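PDB 4MRT: tyrocidine synthase 3 from Brevibacillus parabrevis, which probably activates and carries amino acids in tyrocidine synthesis, the fragment here being a peptidyl carrier domain, the target of the phosphopantetheine transferase Sfp. Local coordinates for residues A13-L18 and V54-Y58. The protein carries 1 engineered substitution. Numbering follows the deposited sequence.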
ATOM      1  N   ALA A  13     -24.839 -14.499 -12.067  1.00 32.65           N
ATOM      2  CA  ALA A  13     -25.275 -13.752 -10.884  1.00 34.78           C
ATOM      3  C   ALA A  13     -24.129 -13.420  -9.918  1.00 34.85           C
ATOM      4  O   ALA A  13     -24.147 -12.376  -9.264  1.00 35.06           O
ATOM      5  CB  ALA A  13     -26.370 -14.515 -10.152  1.00 34.93           C
ATOM      6  N   VAL A  14     -23.148 -14.314  -9.817  1.00 34.96           N
ATOM      7  CA  VAL A  14     -22.047 -14.121  -8.877  1.00 33.59           C
ATOM      8  C   VAL A  14     -21.083 -13.065  -9.404  1.00 31.38           C
ATOM      9  O   VAL A  14     -20.611 -12.233  -8.642  1.00 33.52           O
ATOM     10  CB  VAL A  14     -21.322 -15.443  -8.562  1.00 34.20           C
ATOM     11  CG1 VAL A  14     -20.197 -15.208  -7.567  1.00 34.53           C
ATOM     12  CG2 VAL A  14     -22.310 -16.456  -7.997  1.00 34.07           C
ATOM     13  N   GLU A  15     -20.816 -13.075 -10.705  1.00 28.81           N
ATOM     14  CA  GLU A  15     -20.009 -12.038 -11.316  1.00 28.09           C
ATOM     15  C   GLU A  15     -20.684 -10.674 -11.173  1.00 29.03           C
ATOM     16  O   GLU A  15     -20.023  -9.697 -10.806  1.00 25.20           O
ATOM     17  CB  GLU A  15     -19.730 -12.357 -12.777  1.00 29.48           C
ATOM     18  CG  GLU A  15     -18.822 -13.569 -12.937  1.00 29.21           C
ATOM     19  CD  GLU A  15     -18.686 -14.034 -14.360  1.00 29.31           C
ATOM     20  OE1 GLU A  15     -19.507 -13.619 -15.210  1.00 30.04           O
ATOM     21  OE2 GLU A  15     -17.754 -14.826 -14.619  1.00 28.69           O
ATOM     22  N   SER A  16     -21.998 -10.608 -11.421  1.00 28.63           N
ATOM     23  CA  SER A  16     -22.684  -9.319 -11.400  1.00 30.58           C
ATOM     24  C   SER A  16     -22.700  -8.745  -9.991  1.00 29.79           C
ATOM     25  O   SER A  16     -22.468  -7.559  -9.824  1.00 29.20           O
ATOM     26  CB  SER A  16     -24.104  -9.398 -11.999  1.00 32.89           C
ATOM     27  OG  SER A  16     -24.648 -10.692 -11.830  1.00 36.47           O
ATOM     28  N   LYS A  17     -22.922  -9.596  -8.997  1.00 28.96           N
ATOM     29  CA  LYS A  17     -22.948  -9.187  -7.609  1.00 31.44           C
ATOM     30  C   LYS A  17     -21.572  -8.689  -7.141  1.00 32.98           C
ATOM     31  O   LYS A  17     -21.457  -7.624  -6.540  1.00 33.65           O
ATOM     32  CB  LYS A  17     -23.421 -10.359  -6.737  1.00 31.77           C
ATOM     33  CG  LYS A  17     -23.568 -10.049  -5.265  1.00 34.15           C
ATOM     34  CD  LYS A  17     -24.389  -8.782  -5.072  1.00 39.51           C
ATOM     35  CE  LYS A  17     -25.265  -8.829  -3.830  1.00 43.11           C
ATOM     36  NZ  LYS A  17     -26.611  -8.249  -4.114  1.00 43.97           N
ATOM     37  N   LEU A  18     -20.534  -9.456  -7.454  1.00 32.14           N
ATOM     38  CA  LEU A  18     -19.170  -9.047  -7.181  1.00 32.30           C
ATOM     39  C   LEU A  18     -18.825  -7.733  -7.867  1.00 32.22           C
ATOM     40  O   LEU A  18     -18.087  -6.911  -7.311  1.00 30.52           O
ATOM     41  CB  LEU A  18     -18.196 -10.139  -7.630  1.00 30.24           C
ATOM     42  CG  LEU A  18     -18.191 -11.378  -6.744  1.00 30.56           C
ATOM     43  CD1 LEU A  18     -17.220 -12.424  -7.279  1.00 30.66           C
ATOM     44  CD2 LEU A  18     -17.866 -11.010  -5.302  1.00 31.77           C
ATOM     45  N   VAL A  54     -17.778 -10.018   0.679  1.00 33.75           N
ATOM     46  CA  VAL A  54     -17.922 -11.373   0.132  1.00 34.84           C
ATOM     47  C   VAL A  54     -18.335 -12.344   1.243  1.00 36.76           C
ATOM     48  O   VAL A  54     -19.157 -13.217   1.017  1.00 37.34           O
ATOM     49  CB  VAL A  54     -16.634 -11.860  -0.566  1.00 33.46           C
ATOM     50  CG1 VAL A  54     -16.615 -13.380  -0.743  1.00 33.07           C
ATOM     51  CG2 VAL A  54     -16.474 -11.177  -1.908  1.00 32.83           C
ATOM     52  N   HIS A  55     -17.771 -12.186   2.437  1.00 39.43           N
ATOM     53  CA  HIS A  55     -18.168 -13.022   3.565  1.00 42.61           C
ATOM     54  C   HIS A  55     -19.605 -12.749   3.995  1.00 43.28           C
ATOM     55  O   HIS A  55     -20.329 -13.672   4.325  1.00 45.04           O
ATOM     56  CB  HIS A  55     -17.250 -12.832   4.769  1.00 43.36           C
ATOM     57  CG  HIS A  55     -17.456 -13.861   5.839  1.00 44.66           C
ATOM     58  ND1 HIS A  55     -18.273 -13.653   6.928  1.00 44.16           N
ATOM     59  CD2 HIS A  55     -16.969 -15.118   5.972  1.00 45.79           C
ATOM     60  CE1 HIS A  55     -18.266 -14.729   7.693  1.00 44.83           C
ATOM     61  NE2 HIS A  55     -17.482 -15.633   7.134  1.00 45.20           N
ATOM     62  N   ARG A  56     -20.000 -11.482   4.000  1.00 45.51           N
ATOM     63  CA  ARG A  56     -21.366 -11.092   4.333  1.00 47.34           C
ATOM     64  C   ARG A  56     -22.385 -11.605   3.308  1.00 48.44           C
ATOM     65  O   ARG A  56     -23.503 -11.983   3.663  1.00 48.34           O
ATOM     66  CB  ARG A  56     -21.458  -9.570   4.453  1.00 50.82           C
ATOM     67  CG  ARG A  56     -22.878  -9.018   4.465  1.00 55.93           C
ATOM     68  CD  ARG A  56     -22.937  -7.558   4.900  1.00 57.99           C
ATOM     69  NE  ARG A  56     -21.730  -6.816   4.519  1.00 60.33           N
ATOM     70  CZ  ARG A  56     -20.936  -6.144   5.357  1.00 65.36           C
ATOM     71  NH1 ARG A  56     -21.210  -6.064   6.660  1.00 65.43           N
ATOM     72  NH2 ARG A  56     -19.860  -5.523   4.879  1.00 68.42           N
ATOM     73  N   GLU A  57     -21.998 -11.611   2.039  1.00 45.81           N
ATOM     74  CA  GLU A  57     -22.883 -12.047   0.980  1.00 45.71           C
ATOM     75  C   GLU A  57     -22.946 -13.568   0.875  1.00 44.46           C
ATOM     76  O   GLU A  57     -24.025 -14.127   0.777  1.00 42.57           O
ATOM     77  CB  GLU A  57     -22.456 -11.443  -0.357  1.00 47.42           C
ATOM     78  CG  GLU A  57     -23.427 -11.699  -1.502  1.00 49.51           C
ATOM     79  CD  GLU A  57     -24.799 -11.082  -1.269  1.00 50.61           C
ATOM     80  OE1 GLU A  57     -24.868  -9.854  -1.037  1.00 48.29           O
ATOM     81  OE2 GLU A  57     -25.808 -11.825  -1.334  1.00 53.79           O
ATOM     82  N   TYR A  58     -21.799 -14.234   0.903  1.00 43.26           N
ATOM     83  CA  TYR A  58     -21.737 -15.643   0.562  1.00 42.19           C
ATOM     84  C   TYR A  58     -21.226 -16.552   1.670  1.00 42.36           C
ATOM     85  O   TYR A  58     -21.006 -17.727   1.426  1.00 42.71           O
ATOM     86  CB  TYR A  58     -20.818 -15.841  -0.639  1.00 42.11           C
ATOM     87  CG  TYR A  58     -21.261 -15.182  -1.914  1.00 41.72           C
ATOM     88  CD1 TYR A  58     -22.203 -15.785  -2.754  1.00 40.50           C
ATOM     89  CD2 TYR A  58     -20.711 -13.976  -2.306  1.00 39.30           C
ATOM     90  CE1 TYR A  58     -22.593 -15.179  -3.944  1.00 41.17           C
ATOM     91  CE2 TYR A  58     -21.088 -13.369  -3.483  1.00 40.54           C
ATOM     92  CZ  TYR A  58     -22.026 -13.964  -4.304  1.00 41.15           C
ATOM     93  OH  TYR A  58     -22.369 -13.319  -5.476  1.00 40.37           O
TER
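The first turns of helix 13-26 face the last turn of helix 44-58, the two short axes running at 140° to each other, roughly antiparallel, and 12.1 Å apart at closest approach. That spacing is wide: CA atoms lie 9.6 Å apart for Val14 and Tyr58 and 9.1 Å for Lys17 and Glu57, narrowing to 7.8 Å for Leu18 and Val54. Side chains therefore have to bridge the gap, and the ring of Tyr58 does most of it. Its CA-to-CB bond points toward the opposite helix, and chi1 in the m well carries the ring across, so that Tyr58 OH comes to 3.5 Å from Val14 CA and 3.4 Å from Lys17 CB, while Tyr58 CZ lies 3.9 Å from Val14 CG1. Deeper in, Leu18 CD2 meets Val54 CG2 at 3.7 Å and reaches 4.4 Å from Tyr58 CE2. Helix 73-81 closes this apolar layer, Ala77 touching Leu18 and Val80 touching both Val54 and Tyr58, as expected in a carrier-protein helical bundle. Toward solvent, Lys17 NZ and Glu57 OE1 form a long salt bridge of 3.9 Å. On the same turn, Arg56 makes a salt bridge to an acidic side chain of Sfp. With no hydrogen bond between the segments and 259 Å² buried in total, the contact rests mainly on apolar and van der Waals packing, supplemented by one loose ion pair at its margin.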